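PDB 1BVO: transcription factor GAMBIF1 from Anopheles gambiae, which binds DNA through the Rel-homology specificity domain held in this chain and probably activates transcription by RNA polymerase II. Local coordinates for residues K81-V86 and Q118-D123; S57-T60 and E65-P68; L100-V105 and N141-C146; P41-H46 and F147-E152. One frame throughout, in Å; residues are numbered along the deposited sequence.

Contact 1 of 4, residues K81-V86 and Q118-D123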
loop_
_atom_site.group_PDB
_atom_site.type_symbol
_atom_site.label_atom_id
_atom_site.label_comp_id
_atom_site.label_asym_id
_atom_site.label_seq_id
_atom_site.Cartn_x
_atom_site.Cartn_y
_atom_site.Cartn_z
ATOM N N LYS C 81 -11.235 -18.878 6.499
ATOM C CA LYS C 81 -10.351 -18.180 7.423
ATOM C C LYS C 81 -8.874 -18.562 7.211
ATOM O O LYS C 81 -8.123 -18.788 8.167
ATOM C CB LYS C 81 -10.812 -18.405 8.871
ATOM C CG LYS C 81 -11.898 -17.453 9.348
ATOM C CD LYS C 81 -11.391 -16.665 10.557
ATOM C CE LYS C 81 -12.428 -15.713 11.162
ATOM N NZ LYS C 81 -12.531 -14.400 10.456
ATOM N N GLY C 82 -8.475 -18.618 5.939
ATOM C CA GLY C 82 -7.106 -18.936 5.563
ATOM C C GLY C 82 -6.681 -20.356 5.851
ATOM O O GLY C 82 -5.580 -20.797 5.495
ATOM N N VAL C 83 -7.563 -21.069 6.521
ATOM C CA VAL C 83 -7.325 -22.435 6.879
ATOM C C VAL C 83 -8.214 -23.215 5.980
ATOM O O VAL C 83 -9.330 -22.815 5.677
ATOM C CB VAL C 83 -7.679 -22.671 8.320
ATOM C CG1 VAL C 83 -7.824 -24.153 8.608
ATOM C CG2 VAL C 83 -6.591 -22.071 9.188
ATOM N N CYS C 84 -7.737 -24.371 5.584
ATOM C CA CYS C 84 -8.482 -25.165 4.659
ATOM C C CYS C 84 -8.670 -26.572 5.193
ATOM O O CYS C 84 -7.709 -27.307 5.371
ATOM C CB CYS C 84 -7.724 -25.126 3.345
ATOM S SG CYS C 84 -8.348 -26.168 2.114
ATOM N N THR C 85 -9.933 -26.961 5.329
ATOM C CA THR C 85 -10.320 -28.245 5.902
ATOM C C THR C 85 -11.131 -29.155 4.967
ATOM O O THR C 85 -12.218 -28.776 4.538
ATOM C CB THR C 85 -11.204 -27.986 7.140
ATOM O OG1 THR C 85 -10.821 -26.737 7.742
ATOM C CG2 THR C 85 -11.076 -29.108 8.158
ATOM N N VAL C 86 -10.644 -30.366 4.688
ATOM C CA VAL C 86 -11.381 -31.303 3.833
ATOM C C VAL C 86 -11.380 -32.731 4.397
ATOM O O VAL C 86 -10.451 -33.127 5.100
ATOM C CB VAL C 86 -10.833 -31.356 2.376
ATOM C CG1 VAL C 86 -10.986 -30.012 1.698
ATOM C CG2 VAL C 86 -9.392 -31.828 2.351
ATOM N N GLN C 118 -5.109 -17.421 15.583
ATOM C CA GLN C 118 -5.252 -17.784 16.999
ATOM C C GLN C 118 -6.709 -18.043 17.417
ATOM O O GLN C 118 -6.984 -19.020 18.112
ATOM C CB GLN C 118 -4.621 -16.715 17.915
ATOM C CG GLN C 118 -4.602 -17.096 19.416
ATOM C CD GLN C 118 -3.863 -16.101 20.311
ATOM O OE1 GLN C 118 -2.912 -16.471 21.011
ATOM N NE2 GLN C 118 -4.323 -14.852 20.333
ATOM N N GLU C 119 -7.624 -17.165 16.991
ATOM C CA GLU C 119 -9.073 -17.253 17.276
ATOM C C GLU C 119 -9.557 -18.617 16.762
ATOM O O GLU C 119 -10.113 -19.427 17.505
ATOM C CB GLU C 119 -9.821 -16.102 16.542
ATOM C CG GLU C 119 -10.787 -15.216 17.409
ATOM C CD GLU C 119 -11.447 -14.030 16.649
ATOM O OE1 GLU C 119 -12.239 -14.265 15.702
ATOM O OE2 GLU C 119 -11.186 -12.852 17.010
ATOM N N ILE C 120 -9.240 -18.890 15.500
ATOM C CA ILE C 120 -9.563 -20.129 14.807
ATOM C C ILE C 120 -9.014 -21.341 15.598
ATOM O O ILE C 120 -9.530 -22.455 15.475
ATOM C CB ILE C 120 -8.858 -20.081 13.424
ATOM C CG1 ILE C 120 -9.821 -20.223 12.259
ATOM C CG2 ILE C 120 -7.845 -21.149 13.304
ATOM C CD1 ILE C 120 -9.056 -20.280 10.944
ATOM N N ARG C 121 -7.921 -21.105 16.338
ATOM C CA ARG C 121 -7.179 -22.082 17.159
ATOM C C ARG C 121 -6.290 -23.020 16.346
ATOM O O ARG C 121 -6.017 -24.138 16.766
ATOM C CB ARG C 121 -8.103 -22.903 18.070
ATOM C CG ARG C 121 -8.650 -22.193 19.329
ATOM C CD ARG C 121 -7.650 -22.077 20.503
ATOM N NE ARG C 121 -7.425 -23.325 21.256
ATOM C CZ ARG C 121 -6.797 -23.379 22.436
ATOM N NH1 ARG C 121 -6.338 -22.266 22.995
ATOM N NH2 ARG C 121 -6.601 -24.543 23.056
ATOM N N VAL C 122 -5.783 -22.540 15.218
ATOM C CA VAL C 122 -4.904 -23.355 14.386
ATOM C C VAL C 122 -3.445 -23.109 14.744
ATOM O O VAL C 122 -2.877 -22.063 14.418
ATOM C CB VAL C 122 -5.107 -23.100 12.876
ATOM C CG1 VAL C 122 -3.983 -23.713 12.064
ATOM C CG2 VAL C 122 -6.415 -23.708 12.433
ATOM N N ASP C 123 -2.864 -24.052 15.465
ATOM C CA ASP C 123 -1.479 -23.945 15.841
ATOM C C ASP C 123 -0.979 -25.362 15.863
ATOM O O ASP C 123 -1.043 -26.048 16.882
ATOM C CB ASP C 123 -1.342 -23.303 17.217
ATOM C CG ASP C 123 0.105 -23.177 17.658
ATOM O OD1 ASP C 123 1.018 -23.707 16.987
ATOM O OD2 ASP C 123 0.335 -22.549 18.708
#
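Val122 packs on Val83 and is followed by Asp123, whose OD2 is gripped by two backbone amides, Thr127 N and Gly128 N. The chain just past the helix is thus tied to the loop beyond it. In the Rel homology domain, the end of helix 107-120 packs against a hairpin at the edge of the five-stranded sheet of the beta-sandwich. A Schellman motif ends the helix. Arg121 has positive phi, Val122 N bonds to Arg117 O, and Arg121 N makes a weak hydrogen bond to Gln118 O at 2.9 Å. This turn brings Ile120 and Val122 to the same hairpin. The hairpin reverses at Lys81 and Gly82, both with positive phi, as in a type I' turn. No hydrogen bond joins the two segments, so apolar packing carries the contact. CD1 of Ile120 lies by the aliphatic root of Lys81 and by Val83 CG2, 3.5 Å from the latter. Lys81 NZ and Glu119 OE1 remain 5.3 Å apart, so their opposite charges do not pair, and Glu119 OE2 forms a salt bridge with Arg115. On the other face of strand 83-87, Cys84 is in a disulfide with Cys79. Val83 turns CG2 anti to its carbonyl carbon, which sets this methyl between two partners. It passes alongside Val122 with CG2 of Val83 3.6 Å from CG2 of Val122.

Contact 2 of 4, residues S57-T60 and E65-P68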
loop_
_atom_site.group_PDB
_atom_site.type_symbol
_atom_site.label_atom_id
_atom_site.label_comp_id
_atom_site.label_asym_id
_atom_site.label_seq_id
_atom_site.Cartn_x
_atom_site.Cartn_y
_atom_site.Cartn_z
ATOM N N SER C 57 -2.798 -25.674 6.590
ATOM C CA SER C 57 -2.559 -24.264 6.863
ATOM C C SER C 57 -1.081 -24.000 6.641
ATOM O O SER C 57 -0.286 -24.935 6.520
ATOM C CB SER C 57 -2.979 -23.866 8.282
ATOM O OG SER C 57 -2.142 -24.426 9.274
ATOM N N CYS C 58 -0.738 -22.730 6.510
ATOM C CA CYS C 58 0.629 -22.309 6.290
ATOM C C CYS C 58 1.398 -22.173 7.589
ATOM O O CYS C 58 0.938 -21.514 8.532
ATOM C CB CYS C 58 0.654 -20.951 5.612
ATOM S SG CYS C 58 0.175 -20.944 3.895
ATOM N N VAL C 59 2.575 -22.768 7.637
ATOM C CA VAL C 59 3.418 -22.649 8.802
ATOM C C VAL C 59 4.708 -22.081 8.215
ATOM O O VAL C 59 4.859 -21.998 6.990
ATOM C CB VAL C 59 3.643 -23.995 9.475
ATOM C CG1 VAL C 59 2.315 -24.631 9.817
ATOM C CG2 VAL C 59 4.475 -24.895 8.594
ATOM N N THR C 60 5.614 -21.650 9.075
ATOM C CA THR C 60 6.887 -21.077 8.631
ATOM C C THR C 60 7.848 -22.144 8.050
ATOM O O THR C 60 7.764 -23.315 8.435
ATOM C CB THR C 60 7.564 -20.383 9.824
ATOM O OG1 THR C 60 7.679 -21.318 10.907
ATOM C CG2 THR C 60 6.721 -19.196 10.301
ATOM N N GLU C 65 9.921 -26.644 14.906
ATOM C CA GLU C 65 8.738 -26.198 15.641
ATOM C C GLU C 65 8.064 -25.087 14.841
ATOM O O GLU C 65 7.797 -24.004 15.376
ATOM C CB GLU C 65 9.158 -25.637 17.003
ATOM C CG GLU C 65 9.562 -26.674 18.010
ATOM C CD GLU C 65 8.407 -27.585 18.362
ATOM O OE1 GLU C 65 7.523 -27.152 19.135
ATOM O OE2 GLU C 65 8.371 -28.729 17.852
ATOM N N HIS C 66 7.786 -25.359 13.568
ATOM C CA HIS C 66 7.174 -24.376 12.683
ATOM C C HIS C 66 6.001 -23.669 13.343
ATOM O O HIS C 66 5.202 -24.294 14.027
ATOM C CB HIS C 66 6.697 -25.045 11.405
ATOM C CG HIS C 66 7.707 -25.967 10.806
ATOM N ND1 HIS C 66 8.565 -25.574 9.798
ATOM C CD2 HIS C 66 8.049 -27.229 11.120
ATOM C CE1 HIS C 66 9.401 -26.560 9.529
ATOM N NE2 HIS C 66 9.108 -27.576 10.317
ATOM N N LYS C 67 5.885 -22.373 13.076
ATOM C CA LYS C 67 4.822 -21.531 13.620
ATOM C C LYS C 67 3.846 -21.134 12.533
ATOM O O LYS C 67 4.209 -21.037 11.349
ATOM C CB LYS C 67 5.372 -20.194 14.121
ATOM C CG LYS C 67 6.633 -20.213 14.925
ATOM C CD LYS C 67 7.175 -18.789 14.971
ATOM C CE LYS C 67 8.302 -18.658 15.963
ATOM N NZ LYS C 67 7.751 -18.749 17.336
ATOM N N PRO C 68 2.621 -20.776 12.942
ATOM C CA PRO C 68 1.554 -20.346 12.046
ATOM C C PRO C 68 2.126 -19.226 11.207
ATOM O O PRO C 68 2.765 -18.301 11.733
ATOM C CB PRO C 68 0.510 -19.813 13.011
ATOM C CG PRO C 68 0.622 -20.761 14.137
ATOM C CD PRO C 68 2.122 -20.872 14.327
#
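The amide of Thr60 donates to Lys67 O, with N and O 2.7 Å apart and the donor N in the carbonyl plane. This bond helps close a hairpin-like loop that leaves the end of strand 52-59 in the Rel homology domain. Two more bonds fasten it. Lys67 N donates to Thr60 OG1 at 3.0 Å, nearly straight at 166°. His66 ND1 donates to Thr60 O at 2.8 Å, with an angle of 154° at the hydrogen. Thr60 therefore uses its amide, carbonyl and hydroxyl oxygen to hold the returning chain. OG1 sits between the backbone N and the carbonyl carbon (chi1 54°), where it meets the Lys67 amide, and it also bonds to Glu62 O inside the loop. The Thr60 carbonyl oxygen meets the His66 ring at its edge, near the ring plane, which restrains the ring's rotation. Val59 and Pro68 form a single beta bridge with CA atoms 4.4 Å apart, and a backbone bond between Cys58 and His69 follows it. Lys67 O also lies near the CA of Val59, at 3.1 Å. Outside the pair, the His66 ring meets that of Phe125. Val59 crosses the root of His66 at a slant, its CG2 3.6 Å from His66 CB.

Contact 3 of 4, residues L100-V105 and N141-C146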
loop_
_atom_site.group_PDB
_atom_site.type_symbol
_atom_site.label_atom_id
_atom_site.label_comp_id
_atom_site.label_asym_id
_atom_site.label_seq_id
_atom_site.Cartn_x
_atom_site.Cartn_y
_atom_site.Cartn_z
ATOM N N LEU C 100 -5.592 -25.415 -4.229
ATOM C CA LEU C 100 -4.981 -24.905 -3.003
ATOM C C LEU C 100 -4.109 -23.724 -3.435
ATOM O O LEU C 100 -3.107 -23.897 -4.153
ATOM C CB LEU C 100 -4.102 -25.986 -2.349
ATOM C CG LEU C 100 -3.866 -25.992 -0.827
ATOM C CD1 LEU C 100 -5.185 -26.157 -0.099
ATOM C CD2 LEU C 100 -2.930 -27.134 -0.495
ATOM N N GLY C 101 -4.523 -22.522 -3.055
ATOM C CA GLY C 101 -3.785 -21.329 -3.422
ATOM C C GLY C 101 -3.278 -20.588 -2.199
ATOM O O GLY C 101 -3.822 -20.736 -1.097
ATOM N N ILE C 102 -2.273 -19.741 -2.407
ATOM C CA ILE C 102 -1.690 -19.019 -1.296
ATOM C C ILE C 102 -1.912 -17.535 -1.463
ATOM O O ILE C 102 -1.523 -16.939 -2.475
ATOM C CB ILE C 102 -0.209 -19.391 -1.157
ATOM C CG1 ILE C 102 -0.111 -20.895 -0.943
ATOM C CG2 ILE C 102 0.425 -18.678 0.022
ATOM C CD1 ILE C 102 1.265 -21.432 -1.080
ATOM N N GLN C 103 -2.655 -16.978 -0.517
ATOM C CA GLN C 103 -2.960 -15.559 -0.510
ATOM C C GLN C 103 -2.086 -14.933 0.554
ATOM O O GLN C 103 -2.248 -15.172 1.756
ATOM C CB GLN C 103 -4.430 -15.319 -0.199
ATOM C CG GLN C 103 -4.936 -13.961 -0.635
ATOM C CD GLN C 103 -6.438 -13.944 -0.824
ATOM O OE1 GLN C 103 -7.186 -13.679 0.124
ATOM N NE2 GLN C 103 -6.894 -14.240 -2.048
ATOM N N CYS C 104 -1.132 -14.143 0.100
ATOM C CA CYS C 104 -0.192 -13.518 0.993
ATOM C C CYS C 104 -0.665 -12.265 1.678
ATOM O O CYS C 104 -1.143 -11.318 1.056
ATOM C CB CYS C 104 1.094 -13.202 0.254
ATOM S SG CYS C 104 0.776 -12.193 -1.165
ATOM N N VAL C 105 -0.491 -12.271 2.988
ATOM C CA VAL C 105 -0.821 -11.123 3.786
ATOM C C VAL C 105 0.399 -10.249 3.635
ATOM O O VAL C 105 1.519 -10.756 3.578
ATOM C CB VAL C 105 -0.874 -11.458 5.256
ATOM C CG1 VAL C 105 -1.773 -10.492 5.953
ATOM C CG2 VAL C 105 -1.312 -12.882 5.480
ATOM N N ASN C 141 8.015 -14.665 2.028
ATOM C CA ASN C 141 8.254 -15.198 0.695
ATOM C C ASN C 141 8.395 -16.692 0.652
ATOM O O ASN C 141 8.727 -17.271 -0.383
ATOM C CB ASN C 141 9.485 -14.571 0.085
ATOM C CG ASN C 141 9.138 -13.420 -0.798
ATOM O OD1 ASN C 141 8.680 -12.368 -0.316
ATOM N ND2 ASN C 141 9.304 -13.613 -2.119
ATOM N N ALA C 142 8.137 -17.323 1.784
ATOM C CA ALA C 142 8.242 -18.761 1.858
ATOM C C ALA C 142 7.288 -19.253 2.922
ATOM O O ALA C 142 7.001 -18.562 3.903
ATOM C CB ALA C 142 9.658 -19.170 2.184
ATOM N N VAL C 143 6.781 -20.452 2.684
ATOM C CA VAL C 143 5.845 -21.079 3.588
ATOM C C VAL C 143 5.978 -22.558 3.379
ATOM O O VAL C 143 6.729 -23.019 2.530
ATOM C CB VAL C 143 4.377 -20.791 3.185
ATOM C CG1 VAL C 143 4.005 -19.349 3.444
ATOM C CG2 VAL C 143 4.185 -21.132 1.707
ATOM N N ARG C 144 5.245 -23.302 4.173
ATOM C CA ARG C 144 5.172 -24.738 4.015
ATOM C C ARG C 144 3.707 -25.016 4.344
ATOM O O ARG C 144 3.053 -24.252 5.072
ATOM C CB ARG C 144 6.044 -25.482 5.006
ATOM C CG ARG C 144 7.522 -25.216 4.973
ATOM C CD ARG C 144 8.132 -26.108 6.050
ATOM N NE ARG C 144 9.533 -25.866 6.352
ATOM C CZ ARG C 144 10.523 -26.644 5.943
ATOM N NH1 ARG C 144 10.269 -27.719 5.210
ATOM N NH2 ARG C 144 11.768 -26.358 6.296
ATOM N N LEU C 145 3.164 -26.042 3.714
ATOM C CA LEU C 145 1.787 -26.426 3.947
ATOM C C LEU C 145 1.835 -27.371 5.128
ATOM O O LEU C 145 2.716 -28.243 5.209
ATOM C CB LEU C 145 1.235 -27.160 2.724
ATOM C CG LEU C 145 1.208 -26.321 1.448
ATOM C CD1 LEU C 145 0.818 -27.177 0.261
ATOM C CD2 LEU C 145 0.253 -25.164 1.632
ATOM N N CYS C 146 0.919 -27.190 6.062
ATOM C CA CYS C 146 0.879 -28.070 7.215
ATOM C C CYS C 146 -0.365 -28.942 7.117
ATOM O O CYS C 146 -1.478 -28.434 6.899
ATOM C CB CYS C 146 0.844 -27.288 8.510
ATOM S SG CYS C 146 1.166 -28.346 9.946
#
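Leu100 and Leu145 meet tip to tip, CD2 of Leu100 3.8 Å from CD1 of Leu145. Beside them Ile102 and Val143 pass alongside each other, pointing opposite ways, and CD1 of Ile102 lies 4.0 Å from CG2 of Val143. These two pairs are the tight part of the contact, and all four residues are buried. The CA atoms of Ile102 and Val143 are 9.2 Å apart, so the backbones stay well separated and only side chains bridge the gap. Leu100 sends CG anti to its backbone N (chi1 -152°), while Leu145 sends its own CG anti to the carbonyl carbon (chi1 -62°), and the two branches meet between the strands. Here two layers of the Rel homology beta-sandwich face each other. Strand 101-103 pairs with strand 72-74, and strand 142-152 runs through the five-stranded sheet. Leu73 fills in between them, touching both Ile102 and Leu145. Val56 of strand 52-59 also packs on Leu145. No hydrogen bond crosses between the segments. The loose side lies toward the Val105 and Asn141 ends. There the side chains diverge and no longer meet, and Gln103, Val105 and Asn141 are all partly exposed. The nearest atom of the contact is about 4 Å from the bound DNA. Arg144 points to the opposite side of its strand from Val143 and Leu145. Its NH1 bonds to Ser168 O, and its NH2 bonds to Lys61 O.

Contact 4 of 4, residues P41-H46 and F147-E152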
loop_
_atom_site.group_PDB
_atom_site.type_symbol
_atom_site.label_atom_id
_atom_site.label_comp_id
_atom_site.label_asym_id
_atom_site.label_seq_id
_atom_site.Cartn_x
_atom_site.Cartn_y
_atom_site.Cartn_z
ATOM N N PRO C 41 -0.354 -31.450 -4.991
ATOM C CA PRO C 41 0.087 -32.027 -3.709
ATOM C C PRO C 41 -0.872 -33.075 -3.221
ATOM O O PRO C 41 -2.084 -32.905 -3.320
ATOM C CB PRO C 41 0.031 -30.833 -2.755
ATOM C CG PRO C 41 0.341 -29.703 -3.608
ATOM C CD PRO C 41 -0.456 -29.986 -4.872
ATOM N N SER C 42 -0.356 -34.124 -2.613
ATOM C CA SER C 42 -1.241 -35.144 -2.110
ATOM C C SER C 42 -0.668 -35.880 -0.923
ATOM O O SER C 42 0.555 -35.941 -0.731
ATOM C CB SER C 42 -1.652 -36.107 -3.227
ATOM O OG SER C 42 -0.608 -36.348 -4.151
ATOM N N ILE C 43 -1.563 -36.295 -0.041
ATOM C CA ILE C 43 -1.180 -37.018 1.149
ATOM C C ILE C 43 -1.843 -38.390 1.110
ATOM O O ILE C 43 -2.719 -38.655 0.271
ATOM C CB ILE C 43 -1.581 -36.254 2.431
ATOM C CG1 ILE C 43 -3.096 -36.056 2.479
ATOM C CG2 ILE C 43 -0.855 -34.921 2.491
ATOM C CD1 ILE C 43 -3.602 -35.603 3.824
ATOM N N GLN C 44 -1.435 -39.238 2.045
ATOM C CA GLN C 44 -1.913 -40.597 2.124
ATOM C C GLN C 44 -1.769 -41.036 3.560
ATOM O O GLN C 44 -0.674 -41.003 4.108
ATOM C CB GLN C 44 -0.995 -41.454 1.260
ATOM C CG GLN C 44 -1.676 -42.382 0.289
ATOM C CD GLN C 44 -2.228 -43.606 0.964
ATOM O OE1 GLN C 44 -1.597 -44.186 1.857
ATOM N NE2 GLN C 44 -3.401 -44.029 0.526
ATOM N N VAL C 45 -2.861 -41.412 4.197
ATOM C CA VAL C 45 -2.771 -41.871 5.568
ATOM C C VAL C 45 -2.388 -43.334 5.559
ATOM O O VAL C 45 -2.724 -44.062 4.632
ATOM C CB VAL C 45 -4.094 -41.715 6.325
ATOM C CG1 VAL C 45 -3.975 -42.272 7.727
ATOM C CG2 VAL C 45 -4.497 -40.262 6.354
ATOM N N HIS C 46 -1.620 -43.745 6.553
ATOM C CA HIS C 46 -1.216 -45.134 6.669
ATOM C C HIS C 46 -1.650 -45.617 8.031
ATOM O O HIS C 46 -1.871 -44.821 8.938
ATOM C CB HIS C 46 0.299 -45.274 6.571
ATOM C CG HIS C 46 0.854 -44.910 5.229
ATOM N ND1 HIS C 46 0.839 -45.779 4.160
ATOM C CD2 HIS C 46 1.476 -43.793 4.805
ATOM C CE1 HIS C 46 1.437 -45.205 3.130
ATOM N NE2 HIS C 46 1.837 -44.007 3.494
ATOM N N PHE C 147 -0.178 -30.254 7.221
ATOM C CA PHE C 147 -1.303 -31.164 7.131
ATOM C C PHE C 147 -1.589 -31.798 8.479
ATOM O O PHE C 147 -0.868 -32.683 8.920
ATOM C CB PHE C 147 -1.037 -32.258 6.096
ATOM C CG PHE C 147 -0.746 -31.732 4.708
ATOM C CD1 PHE C 147 -1.774 -31.481 3.817
ATOM C CD2 PHE C 147 0.557 -31.491 4.302
ATOM C CE1 PHE C 147 -1.508 -30.988 2.537
ATOM C CE2 PHE C 147 0.837 -31.002 3.036
ATOM C CZ PHE C 147 -0.201 -30.751 2.147
ATOM N N GLN C 148 -2.608 -31.307 9.166
ATOM C CA GLN C 148 -2.965 -31.912 10.441
ATOM C C GLN C 148 -4.105 -32.854 10.157
ATOM O O GLN C 148 -5.194 -32.411 9.751
ATOM C CB GLN C 148 -3.461 -30.899 11.438
ATOM C CG GLN C 148 -2.423 -30.054 12.054
ATOM C CD GLN C 148 -3.081 -28.969 12.796
ATOM O OE1 GLN C 148 -3.651 -28.047 12.187
ATOM N NE2 GLN C 148 -3.135 -29.111 14.116
ATOM N N VAL C 149 -3.880 -34.147 10.362
ATOM C CA VAL C 149 -4.922 -35.123 10.108
ATOM C C VAL C 149 -5.593 -35.535 11.412
ATOM O O VAL C 149 -4.932 -35.649 12.453
ATOM C CB VAL C 149 -4.369 -36.349 9.339
ATOM C CG1 VAL C 149 -5.259 -37.565 9.542
ATOM C CG2 VAL C 149 -4.288 -36.029 7.854
ATOM N N PHE C 150 -6.915 -35.695 11.360
ATOM C CA PHE C 150 -7.692 -36.109 12.521
ATOM C C PHE C 150 -8.569 -37.309 12.168
ATOM O O PHE C 150 -9.356 -37.271 11.207
ATOM C CB PHE C 150 -8.613 -34.987 13.012
ATOM C CG PHE C 150 -7.908 -33.741 13.461
ATOM C CD1 PHE C 150 -7.333 -33.652 14.732
ATOM C CD2 PHE C 150 -7.858 -32.624 12.631
ATOM C CE1 PHE C 150 -6.737 -32.464 15.172
ATOM C CE2 PHE C 150 -7.258 -31.433 13.058
ATOM C CZ PHE C 150 -6.697 -31.357 14.333
ATOM N N LEU C 151 -8.403 -38.383 12.927
ATOM C CA LEU C 151 -9.187 -39.593 12.754
ATOM C C LEU C 151 -10.509 -39.451 13.469
ATOM O O LEU C 151 -10.604 -38.704 14.446
ATOM C CB LEU C 151 -8.432 -40.758 13.352
ATOM C CG LEU C 151 -7.046 -40.811 12.739
ATOM C CD1 LEU C 151 -6.447 -42.151 13.036
ATOM C CD2 LEU C 151 -7.150 -40.598 11.231
ATOM N N GLU C 152 -11.541 -40.134 12.972
ATOM C CA GLU C 152 -12.851 -40.092 13.626
ATOM C C GLU C 152 -12.554 -40.727 14.991
ATOM O O GLU C 152 -11.692 -41.605 15.086
ATOM C CB GLU C 152 -13.896 -40.921 12.851
ATOM C CG GLU C 152 -15.349 -40.669 13.297
ATOM C CD GLU C 152 -16.386 -41.614 12.680
ATOM O OE1 GLU C 152 -16.031 -42.712 12.210
ATOM O OE2 GLU C 152 -17.591 -41.277 12.687
#
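Strands 42-46 and 147-152 run in roughly the same direction, 38° apart, with their axes approaching to 10.0 Å, the spacing of two sheets packed face to face. Ile43 stands opposite Phe147, and Val45 opposite Val149. The methyl CG2 of Ile43 lies over the centre of the Phe147 ring, 3.8 Å from the centroid and 11° off the ring normal, a CH-pi contact. Ile43 puts CG1 between its backbone N and carbonyl carbon (chi1 60°), which turns CG2 anti to the carbonyl carbon and onto the ring. The longer branch serves a second partner: Ile43 CD1 is 4.1 Å from Val149 CG2. The other methyl of Val149, CG1, lies 4.2 Å from Val45 CG2. All four residues are buried, and no hydrogen bond joins the segments. This is the hydrophobic interior of the immunoglobulin-like beta-sandwich of the Rel homology domain. The Phe147 ring also meets the Phe97 ring. Strand 42-46 sits in a three-stranded sheet between strands 2-7 and 94-96. Strand 142-152 lies in the five-stranded sheet between strands 52-59 and 159-172, and Val54 of strand 52-59 touches both Ile43 and Val149.

In the fold
Contacts 3 and 4 are buried and apolar, and both use strand 142-152. Its start faces strand 101-103 in contact 3, and its continuation faces strand 42-46 in contact 4. Contact 2 is also buried, but hydrogen bonds hold it at the end of strand 52-59. That strand is the sheet neighbour of 142-152, and Val59 N with Arg144 O probably bonds contact 2 to contact 3. Contact 1 is nearer the surface, only partly buried, where the helix end meets the hairpin. It touches contact 2 through Val122 CG1 and Ser57 OG, 3.4 Å apart. Contacts 1, 2 and 3 are all nested within the chain loop that contact 4 closes.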